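Local coordinates for peroxisomal fatty acid beta-oxidation multifunctional protein MFP2 (Arabidopsis thaliana, PDB 2WTB) that carries out successive steps of peroxisomal fatty acid beta-oxidation, hydrating long-chain enoyl-CoAs and oxidising 3-hydroxyacyl-CoAs with NAD during seed germination, at residues L384-F389 / E414-Q419; L405-F410 / I435-K440; C421-N426 / D443-A448. One frame throughout, in Å; residues are numbered along the deposited sequence.

Contact 1: residues L384-F389 / E414-Q419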
loop_
_atom_site.group_PDB
_atom_site.type_symbol
_atom_site.label_atom_id
_atom_site.label_comp_id
_atom_site.label_asym_id
_atom_site.label_seq_id
_atom_site.Cartn_x
_atom_site.Cartn_y
_atom_site.Cartn_z
ATOM N N LEU A 384 -34.471 -13.245 -4.224
ATOM C CA LEU A 384 -34.812 -13.980 -3.014
ATOM C C LEU A 384 -34.886 -15.468 -3.335
ATOM O O LEU A 384 -35.527 -16.238 -2.621
ATOM C CB LEU A 384 -36.150 -13.497 -2.449
ATOM C CG LEU A 384 -36.243 -12.029 -2.020
ATOM C CD1 LEU A 384 -37.675 -11.660 -1.664
ATOM C CD2 LEU A 384 -35.313 -11.742 -0.852
ATOM N N ASP A 385 -34.219 -15.862 -4.417
ATOM C CA ASP A 385 -34.267 -17.237 -4.901
ATOM C C ASP A 385 -32.873 -17.748 -5.262
ATOM O O ASP A 385 -31.909 -16.983 -5.282
ATOM C CB ASP A 385 -35.192 -17.329 -6.118
ATOM C CG ASP A 385 -35.556 -18.758 -6.471
ATOM O OD1 ASP A 385 -35.365 -19.652 -5.619
ATOM O OD2 ASP A 385 -36.039 -18.987 -7.600
ATOM N N TYR A 386 -32.774 -19.043 -5.546
ATOM C CA TYR A 386 -31.500 -19.659 -5.905
ATOM C C TYR A 386 -31.412 -19.998 -7.390
ATOM O O TYR A 386 -30.330 -20.269 -7.905
ATOM C CB TYR A 386 -31.264 -20.929 -5.086
ATOM C CG TYR A 386 -30.696 -20.695 -3.705
ATOM C CD1 TYR A 386 -29.457 -20.091 -3.536
ATOM C CD2 TYR A 386 -31.385 -21.105 -2.573
ATOM C CE1 TYR A 386 -28.930 -19.885 -2.275
ATOM C CE2 TYR A 386 -30.866 -20.905 -1.308
ATOM C CZ TYR A 386 -29.638 -20.296 -1.165
ATOM O OH TYR A 386 -29.120 -20.096 0.094
ATOM N N GLU A 387 -32.551 -19.989 -8.074
ATOM C CA GLU A 387 -32.590 -20.364 -9.487
ATOM C C GLU A 387 -31.732 -19.450 -10.356
ATOM O O GLU A 387 -31.444 -19.765 -11.511
ATOM C CB GLU A 387 -34.031 -20.388 -10.002
ATOM C CG GLU A 387 -34.848 -21.559 -9.484
ATOM C CD GLU A 387 -34.237 -22.901 -9.844
ATOM O OE1 GLU A 387 -34.448 -23.873 -9.089
ATOM O OE2 GLU A 387 -33.541 -22.984 -10.878
ATOM N N SER A 388 -31.325 -18.318 -9.794
ATOM C CA SER A 388 -30.475 -17.375 -10.509
ATOM C C SER A 388 -28.999 -17.665 -10.252
ATOM O O SER A 388 -28.129 -16.869 -10.603
ATOM C CB SER A 388 -30.819 -15.940 -10.105
ATOM O OG SER A 388 -30.989 -15.835 -8.702
ATOM N N PHE A 389 -28.727 -18.814 -9.642
ATOM C CA PHE A 389 -27.361 -19.225 -9.338
ATOM C C PHE A 389 -26.852 -20.235 -10.361
ATOM O O PHE A 389 -25.696 -20.653 -10.316
ATOM C CB PHE A 389 -27.283 -19.830 -7.934
ATOM C CG PHE A 389 -27.342 -18.814 -6.832
ATOM C CD1 PHE A 389 -28.359 -17.876 -6.786
ATOM C CD2 PHE A 389 -26.388 -18.807 -5.831
ATOM C CE1 PHE A 389 -28.416 -16.944 -5.768
ATOM C CE2 PHE A 389 -26.440 -17.881 -4.812
ATOM C CZ PHE A 389 -27.455 -16.947 -4.780
ATOM N N GLU A 414 -24.086 -25.861 -3.232
ATOM C CA GLU A 414 -23.643 -27.037 -3.969
ATOM C C GLU A 414 -24.759 -27.588 -4.850
ATOM O O GLU A 414 -24.501 -28.225 -5.872
ATOM C CB GLU A 414 -23.168 -28.115 -2.994
ATOM C CG GLU A 414 -22.685 -29.391 -3.656
ATOM C CD GLU A 414 -22.417 -30.492 -2.651
ATOM O OE1 GLU A 414 -21.365 -31.155 -2.757
ATOM O OE2 GLU A 414 -23.255 -30.686 -1.746
ATOM N N LYS A 415 -26.002 -27.332 -4.453
ATOM C CA LYS A 415 -27.158 -27.848 -5.176
ATOM C C LYS A 415 -27.510 -27.007 -6.404
ATOM O O LYS A 415 -27.611 -27.533 -7.512
ATOM C CB LYS A 415 -28.370 -27.948 -4.248
ATOM C CG LYS A 415 -29.609 -28.531 -4.912
ATOM C CD LYS A 415 -30.813 -28.492 -3.986
ATOM C CE LYS A 415 -30.591 -29.340 -2.745
ATOM N NZ LYS A 415 -31.755 -29.272 -1.819
ATOM N N TYR A 416 -27.687 -25.704 -6.200
ATOM C CA TYR A 416 -28.175 -24.819 -7.258
ATOM C C TYR A 416 -27.069 -24.213 -8.126
ATOM O O TYR A 416 -27.351 -23.601 -9.157
ATOM C CB TYR A 416 -29.041 -23.702 -6.666
ATOM C CG TYR A 416 -30.244 -24.200 -5.896
ATOM C CD1 TYR A 416 -31.422 -24.534 -6.551
ATOM C CD2 TYR A 416 -30.202 -24.335 -4.514
ATOM C CE1 TYR A 416 -32.526 -24.989 -5.852
ATOM C CE2 TYR A 416 -31.299 -24.790 -3.807
ATOM C CZ TYR A 416 -32.458 -25.115 -4.480
ATOM O OH TYR A 416 -33.553 -25.569 -3.779
ATOM N N CYS A 417 -25.818 -24.380 -7.711
ATOM C CA CYS A 417 -24.694 -23.800 -8.442
ATOM C C CYS A 417 -24.115 -24.753 -9.480
ATOM O O CYS A 417 -24.316 -25.966 -9.400
ATOM C CB CYS A 417 -23.588 -23.365 -7.476
ATOM S SG CYS A 417 -23.913 -21.820 -6.610
ATOM N N PRO A 418 -23.402 -24.197 -10.470
ATOM C CA PRO A 418 -22.636 -24.982 -11.444
ATOM C C PRO A 418 -21.492 -25.725 -10.759
ATOM O O PRO A 418 -21.043 -25.303 -9.691
ATOM C CB PRO A 418 -22.078 -23.916 -12.392
ATOM C CG PRO A 418 -22.984 -22.740 -12.226
ATOM C CD PRO A 418 -23.403 -22.761 -10.794
ATOM N N GLN A 419 -21.025 -26.809 -11.371
ATOM C CA GLN A 419 -20.017 -27.668 -10.755
ATOM C C GLN A 419 -18.654 -26.993 -10.613
ATOM O O GLN A 419 -17.813 -27.438 -9.833
ATOM C CB GLN A 419 -19.873 -28.970 -11.549
ATOM C CG GLN A 419 -21.197 -29.611 -11.932
ATOM C CD GLN A 419 -22.123 -29.797 -10.744
ATOM O OE1 GLN A 419 -21.691 -29.756 -9.592
ATOM N NE2 GLN A 419 -23.405 -30.008 -11.022
#

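Contact 2: residues L405-F410 / I435-K440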
loop_
_atom_site.group_PDB
_atom_site.type_symbol
_atom_site.label_atom_id
_atom_site.label_comp_id
_atom_site.label_asym_id
_atom_site.label_seq_id
_atom_site.Cartn_x
_atom_site.Cartn_y
_atom_site.Cartn_z
ATOM N N LEU A 405 -26.522 -22.422 10.287
ATOM C CA LEU A 405 -27.050 -21.696 9.137
ATOM C C LEU A 405 -26.102 -21.715 7.938
ATOM O O LEU A 405 -26.539 -21.875 6.798
ATOM C CB LEU A 405 -27.387 -20.255 9.535
ATOM C CG LEU A 405 -27.678 -19.230 8.437
ATOM C CD1 LEU A 405 -28.676 -19.761 7.421
ATOM C CD2 LEU A 405 -28.185 -17.940 9.060
ATOM N N LYS A 406 -24.807 -21.549 8.195
ATOM C CA LYS A 406 -23.810 -21.567 7.124
ATOM C C LYS A 406 -23.735 -22.933 6.446
ATOM O O LYS A 406 -23.696 -23.025 5.218
ATOM C CB LYS A 406 -22.432 -21.166 7.655
ATOM C CG LYS A 406 -22.187 -19.664 7.720
ATOM C CD LYS A 406 -20.908 -19.358 8.488
ATOM C CE LYS A 406 -20.334 -17.998 8.123
ATOM N NZ LYS A 406 -21.219 -16.879 8.530
ATOM N N GLN A 407 -23.714 -23.992 7.249
ATOM C CA GLN A 407 -23.685 -25.350 6.721
ATOM C C GLN A 407 -24.822 -25.568 5.733
ATOM O O GLN A 407 -24.664 -26.267 4.731
ATOM C CB GLN A 407 -23.782 -26.372 7.855
ATOM C CG GLN A 407 -22.474 -26.630 8.582
ATOM C CD GLN A 407 -22.646 -27.531 9.791
ATOM O OE1 GLN A 407 -23.714 -27.572 10.405
ATOM N NE2 GLN A 407 -21.590 -28.255 10.143
ATOM N N GLN A 408 -25.969 -24.962 6.026
ATOM C CA GLN A 408 -27.155 -25.113 5.192
ATOM C C GLN A 408 -27.029 -24.338 3.885
ATOM O O GLN A 408 -27.459 -24.805 2.831
ATOM C CB GLN A 408 -28.408 -24.667 5.951
ATOM C CG GLN A 408 -29.696 -24.802 5.153
ATOM C CD GLN A 408 -29.967 -26.229 4.716
ATOM O OE1 GLN A 408 -29.580 -27.182 5.392
ATOM N NE2 GLN A 408 -30.638 -26.383 3.580
ATOM N N ILE A 409 -26.436 -23.152 3.960
ATOM C CA ILE A 409 -26.253 -22.320 2.778
ATOM C C ILE A 409 -25.353 -23.006 1.757
ATOM O O ILE A 409 -25.603 -22.940 0.555
ATOM C CB ILE A 409 -25.666 -20.943 3.140
ATOM C CG1 ILE A 409 -26.642 -20.173 4.031
ATOM C CG2 ILE A 409 -25.346 -20.150 1.881
ATOM C CD1 ILE A 409 -26.249 -18.736 4.264
ATOM N N PHE A 410 -24.312 -23.674 2.241
ATOM C CA PHE A 410 -23.385 -24.374 1.356
ATOM C C PHE A 410 -23.975 -25.669 0.806
ATOM O O PHE A 410 -23.548 -26.163 -0.240
ATOM C CB PHE A 410 -22.047 -24.622 2.057
ATOM C CG PHE A 410 -21.093 -23.472 1.943
ATOM C CD1 PHE A 410 -19.896 -23.611 1.263
ATOM C CD2 PHE A 410 -21.408 -22.238 2.490
ATOM C CE1 PHE A 410 -19.021 -22.550 1.146
ATOM C CE2 PHE A 410 -20.537 -21.173 2.375
ATOM C CZ PHE A 410 -19.342 -21.330 1.701
ATOM N N ILE A 435 -18.151 -25.684 7.638
ATOM C CA ILE A 435 -19.159 -25.055 6.795
ATOM C C ILE A 435 -19.546 -25.964 5.629
ATOM O O ILE A 435 -20.724 -26.088 5.289
ATOM C CB ILE A 435 -18.674 -23.697 6.253
ATOM C CG1 ILE A 435 -18.461 -22.713 7.405
ATOM C CG2 ILE A 435 -19.667 -23.138 5.251
ATOM C CD1 ILE A 435 -18.013 -21.336 6.958
ATOM N N GLY A 436 -18.550 -26.607 5.028
ATOM C CA GLY A 436 -18.790 -27.499 3.907
ATOM C C GLY A 436 -19.023 -28.940 4.322
ATOM O O GLY A 436 -18.813 -29.863 3.534
ATOM N N GLU A 437 -19.464 -29.131 5.560
ATOM C CA GLU A 437 -19.690 -30.466 6.101
ATOM C C GLU A 437 -20.719 -31.258 5.298
ATOM O O GLU A 437 -20.505 -32.431 4.988
ATOM C CB GLU A 437 -20.133 -30.376 7.563
ATOM C CG GLU A 437 -20.475 -31.717 8.193
ATOM C CD GLU A 437 -19.266 -32.624 8.338
ATOM O OE1 GLU A 437 -18.126 -32.114 8.292
ATOM O OE2 GLU A 437 -19.459 -33.847 8.501
ATOM N N ARG A 438 -21.832 -30.614 4.961
ATOM C CA ARG A 438 -22.941 -31.300 4.303
ATOM C C ARG A 438 -22.759 -31.446 2.791
ATOM O O ARG A 438 -23.664 -31.905 2.094
ATOM C CB ARG A 438 -24.265 -30.589 4.599
ATOM C CG ARG A 438 -24.612 -30.486 6.074
ATOM C CD ARG A 438 -26.092 -30.181 6.265
ATOM N NE ARG A 438 -26.430 -29.944 7.664
ATOM C CZ ARG A 438 -26.690 -28.746 8.177
ATOM N NH1 ARG A 438 -26.657 -27.670 7.401
ATOM N NH2 ARG A 438 -26.989 -28.621 9.463
ATOM N N THR A 439 -21.594 -31.058 2.285
ATOM C CA THR A 439 -21.330 -31.144 0.854
ATOM C C THR A 439 -20.156 -32.066 0.554
ATOM O O THR A 439 -19.504 -32.581 1.462
ATOM C CB THR A 439 -21.030 -29.762 0.246
ATOM O OG1 THR A 439 -19.689 -29.373 0.571
ATOM C CG2 THR A 439 -22.009 -28.718 0.769
ATOM N N LYS A 440 -19.898 -32.271 -0.732
ATOM C CA LYS A 440 -18.728 -33.015 -1.176
ATOM C C LYS A 440 -17.900 -32.129 -2.093
ATOM O O LYS A 440 -17.254 -32.610 -3.024
ATOM C CB LYS A 440 -19.141 -34.288 -1.909
ATOM C CG LYS A 440 -19.789 -35.331 -1.018
ATOM C CD LYS A 440 -20.175 -36.573 -1.806
ATOM C CE LYS A 440 -20.871 -37.587 -0.918
ATOM N NZ LYS A 440 -20.076 -37.866 0.310
#

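Contact 3: residues C421-N426 / D443-A448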
loop_
_atom_site.group_PDB
_atom_site.type_symbol
_atom_site.label_atom_id
_atom_site.label_comp_id
_atom_site.label_asym_id
_atom_site.label_seq_id
_atom_site.Cartn_x
_atom_site.Cartn_y
_atom_site.Cartn_z
ATOM N N CYS A 421 -18.379 -23.643 -9.997
ATOM C CA CYS A 421 -18.562 -22.434 -9.199
ATOM C C CYS A 421 -17.783 -22.470 -7.888
ATOM O O CYS A 421 -17.802 -23.471 -7.170
ATOM C CB CYS A 421 -20.047 -22.213 -8.917
ATOM S SG CYS A 421 -20.408 -20.680 -8.062
ATOM N N ILE A 422 -17.102 -21.370 -7.580
ATOM C CA ILE A 422 -16.323 -21.268 -6.348
ATOM C C ILE A 422 -17.224 -21.027 -5.141
ATOM O O ILE A 422 -18.077 -20.140 -5.159
ATOM C CB ILE A 422 -15.267 -20.151 -6.441
ATOM C CG1 ILE A 422 -14.217 -20.506 -7.495
ATOM C CG2 ILE A 422 -14.610 -19.925 -5.089
ATOM C CD1 ILE A 422 -13.229 -19.403 -7.770
ATOM N N LEU A 423 -17.036 -21.828 -4.097
ATOM C CA LEU A 423 -17.851 -21.728 -2.892
ATOM C C LEU A 423 -17.100 -21.005 -1.776
ATOM O O LEU A 423 -16.631 -21.625 -0.821
ATOM C CB LEU A 423 -18.298 -23.118 -2.431
ATOM C CG LEU A 423 -19.535 -23.717 -3.111
ATOM C CD1 LEU A 423 -19.662 -23.265 -4.560
ATOM C CD2 LEU A 423 -19.527 -25.239 -3.016
ATOM N N ALA A 424 -16.995 -19.688 -1.908
ATOM C CA ALA A 424 -16.215 -18.884 -0.979
ATOM C C ALA A 424 -17.063 -18.354 0.174
ATOM O O ALA A 424 -18.259 -18.104 0.016
ATOM C CB ALA A 424 -15.541 -17.735 -1.715
ATOM N N SER A 425 -16.431 -18.184 1.330
ATOM C CA SER A 425 -17.111 -17.656 2.507
ATOM C C SER A 425 -16.346 -16.500 3.139
ATOM O O SER A 425 -15.117 -16.511 3.201
ATOM C CB SER A 425 -17.328 -18.753 3.547
ATOM O OG SER A 425 -17.696 -18.194 4.794
ATOM N N ASN A 426 -17.092 -15.507 3.608
ATOM C CA ASN A 426 -16.522 -14.345 4.273
ATOM C C ASN A 426 -16.477 -14.552 5.789
ATOM O O ASN A 426 -16.268 -13.611 6.556
ATOM C CB ASN A 426 -17.336 -13.096 3.916
ATOM C CG ASN A 426 -16.896 -11.864 4.686
ATOM O OD1 ASN A 426 -15.736 -11.457 4.624
ATOM N ND2 ASN A 426 -17.829 -11.260 5.413
ATOM N N ASP A 443 -13.099 -29.127 -2.340
ATOM C CA ASP A 443 -12.079 -28.551 -3.206
ATOM C C ASP A 443 -12.494 -27.172 -3.712
ATOM O O ASP A 443 -11.654 -26.386 -4.155
ATOM C CB ASP A 443 -11.799 -29.475 -4.388
ATOM C CG ASP A 443 -12.984 -29.597 -5.321
ATOM O OD1 ASP A 443 -14.104 -29.866 -4.832
ATOM O OD2 ASP A 443 -12.794 -29.424 -6.544
ATOM N N ARG A 444 -13.789 -26.884 -3.640
ATOM C CA ARG A 444 -14.330 -25.630 -4.155
ATOM C C ARG A 444 -14.552 -24.599 -3.055
ATOM O O ARG A 444 -14.845 -23.436 -3.337
ATOM C CB ARG A 444 -15.655 -25.879 -4.879
ATOM C CG ARG A 444 -15.526 -26.486 -6.260
ATOM C CD ARG A 444 -16.845 -26.390 -7.009
ATOM N NE ARG A 444 -17.822 -27.371 -6.544
ATOM C CZ ARG A 444 -19.138 -27.228 -6.664
ATOM N NH1 ARG A 444 -19.640 -26.133 -7.217
ATOM N NH2 ARG A 444 -19.953 -28.174 -6.220
ATOM N N ILE A 445 -14.426 -25.028 -1.804
ATOM C CA ILE A 445 -14.691 -24.147 -0.669
ATOM C C ILE A 445 -13.431 -23.422 -0.205
ATOM O O ILE A 445 -12.436 -24.049 0.158
ATOM C CB ILE A 445 -15.324 -24.914 0.507
ATOM C CG1 ILE A 445 -16.759 -25.312 0.160
ATOM C CG2 ILE A 445 -15.304 -24.067 1.768
ATOM C CD1 ILE A 445 -17.367 -26.305 1.117
ATOM N N VAL A 446 -13.488 -22.093 -0.228
ATOM C CA VAL A 446 -12.348 -21.260 0.133
ATOM C C VAL A 446 -12.803 -20.069 0.974
ATOM O O VAL A 446 -13.991 -19.749 1.017
ATOM C CB VAL A 446 -11.607 -20.758 -1.126
ATOM C CG1 VAL A 446 -12.481 -19.790 -1.907
ATOM C CG2 VAL A 446 -10.275 -20.114 -0.754
ATOM N N GLY A 447 -11.858 -19.420 1.645
ATOM C CA GLY A 447 -12.169 -18.276 2.482
ATOM C C GLY A 447 -11.801 -16.950 1.845
ATOM O O GLY A 447 -10.629 -16.670 1.598
ATOM N N ALA A 448 -12.812 -16.131 1.571
ATOM C CA ALA A 448 -12.592 -14.783 1.064
ATOM C C ALA A 448 -12.875 -13.779 2.178
ATOM O O ALA A 448 -13.990 -13.275 2.312
ATOM C CB ALA A 448 -13.477 -14.517 -0.144
#

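Contact 1: residues L384-F389 / E414-Q419
In the Rossmann-type NAD-binding domain of the dehydrogenase part, the loop 384-389, between strands 380-383 and 394-397, meets the C-terminal end of helix 403-416. Aromatic contacts carry most of the interface. Tyr-416 swings its CG beside its own backbone N and brings the ring under Tyr-386, whose CB sits over one face, 3.5 Å from Tyr-416 CG, in a CH-pi contact. The two tyrosine rings are almost parallel, 8° between planes, yet slid so far apart that they barely overlap. On the opposite face of the Tyr-416 ring lies Lys-415 CD, so aliphatic carbon flanks it from two sides. An alanine in place of Tyr-416 would remove this ring and would probably loosen the hold of the helix end on Tyr-386. Within the loop, Tyr-386 CD1 stands over the centre of the Phe-389 ring, and that ring packs inward on Ile-339, Ala-316 and Ile-318 of the neighbouring strands. The sulfur contact is edge-on: Cys-417 SG lies in the plane of the Phe-389 ring, 4.0 Å from Phe-389 CD2. Polar groups mostly shape the loop itself, where Phe-389 N donates to Tyr-386 O at 2.8 Å and closes a tight turn, while Asp-385 OD1 takes a weak bond from Tyr-386 N. Glu-387 turns its carboxylate perpendicular to the Tyr-416 ring and brings OE1 to the ring edge, 3.9 Å from Tyr-416 CE1. Phe-389 O rests 3.2 Å from CD of Pro-418, two residues past the helix end.

Contact 2: residues L405-F410 / I435-K440
The Phe-410 ring and Ile-435 form the apolar centre. Ile-435 CG2, anti to its backbone N, drops onto one face of the ring in a CH-pi contact, 3.5 Å from the Phe-410 ring centroid and 18° off its normal. Beside it, Ile-435 CD1 touches the aliphatic Lys-406 CD at 3.8 Å. The backbones come close as well: Gln-407 CA points its hydrogen almost straight (171°) at Ile-435 O, 3.4 Å away. Further along, Thr-439 CG2 presses against the helix carbonyl Phe-410 O at 3.1 Å.

On the exposed side, the extended Arg-438 side chain crosses Gln-407 at about a right angle, so that Gln-407 CB and OE1 both lie over one guanidinium face. Arg-438 NH1 also comes within 3.1 Å of Gln-408 N, but both are donors, so proximity is all they share. The Gln-407 side chain runs alongside Glu-437, and its NE2 donates to Lys-434 O, which holds that end of the amide.

A type I turn, Gly-436 to Thr-439, sets Glu-437, Arg-438 and Thr-439 against the helix. Gly-436 O accepts from both Thr-439 N and Thr-439 OG1, the hydroxyl standing above the carbonyl plane at 3.1 Å. Lys-406 NZ is held by a salt bridge to Glu-397 and a hydrogen bond to Ile-400 O. Deeper still, Phe-410 rests on Leu-423, Ser-425 and Ile-445 of two sheet strands. Helix 403-416 thus packs against the end of short helix 432-435 and the turn after it, neighbouring connections on one face of a Rossmann-type sheet.

Contact 3: residues C421-N426 / D443-A448
The tight part is a parallel backbone ladder. Leu-423 N donates to Arg-444 O, Val-446 N to Leu-423 O, Ser-425 N to Val-446 O and Ala-448 N to Ser-425 O, all between 2.8 and 3.2 Å, so each strand alternately gives and receives. Three of these donors stand well above the plane of the carbonyl they reach; Ser-425 N instead approaches Val-446 O nearly along the C=O axis. Between the rungs, Ala-424 CA adds a close CA-H...O contact to Val-446 O, and the strands are twisted by 41° against each other.

Side chains fill both faces. On one, Val-446 CG1, in the crowded position between N and carbonyl carbon, touches Ala-424 CB at 3.7 Å and Ile-422 CG2 at 3.8 Å; helix 470-482 lies over Ile-422 and Val-446. On the other, Leu-423 CB meets Ile-445 CG1 at 3.7 Å beneath Phe-410. Ser-425 OG, on this same face, is occupied by Glu-397 OE1 and Thr-427 N.

At the ends, side chains take over from the regular ladder. Arg-444, buried and bent about its CG-CD bond (chi3 -76°), reaches around to Cys-421 O with NH1, at 3.2 Å and on a carbonyl lone pair, while Leu-423 CD2 lies over the centre of its guanidinium. The whole contact is buried; only the approach at Asp-443, which touches nothing on 421-426, is exposed. At the far end, Asn-426 OD1 and Ala-448 O are two acceptors side by side without a bond; OD1 is instead satisfied by Phe-450 N. Adjacent parallel strands joined through helix 432-435 form one beta-alpha-beta unit of a Rossmann-type domain, consistent with its NAD-binding role.

How the contacts relate
From the N terminus, 384-389 opens contact 1 and 405-410 opens contact 2 before 414-419 closes the first, so these two cross on helix 403-416. Strand 422-425 then opens contact 3; 435-440 closes contact 2, and 443-448 closes contact 3, so contacts 2 and 3 cross as well, whereas contact 1 is complete before contact 3 begins. Each closes a loop of some 16 to 24 residues. Glu-414 joins the first two, its OE1 accepting from Lys-440 N. Phe-410 serves contact 2 and also lies against the strands of contact 3. Together they tie the loop after strand 380-383, helix 403-416, the end of helix 432-435 with its turn, and strands 422-425 and 445-450 into one Rossmann-type domain.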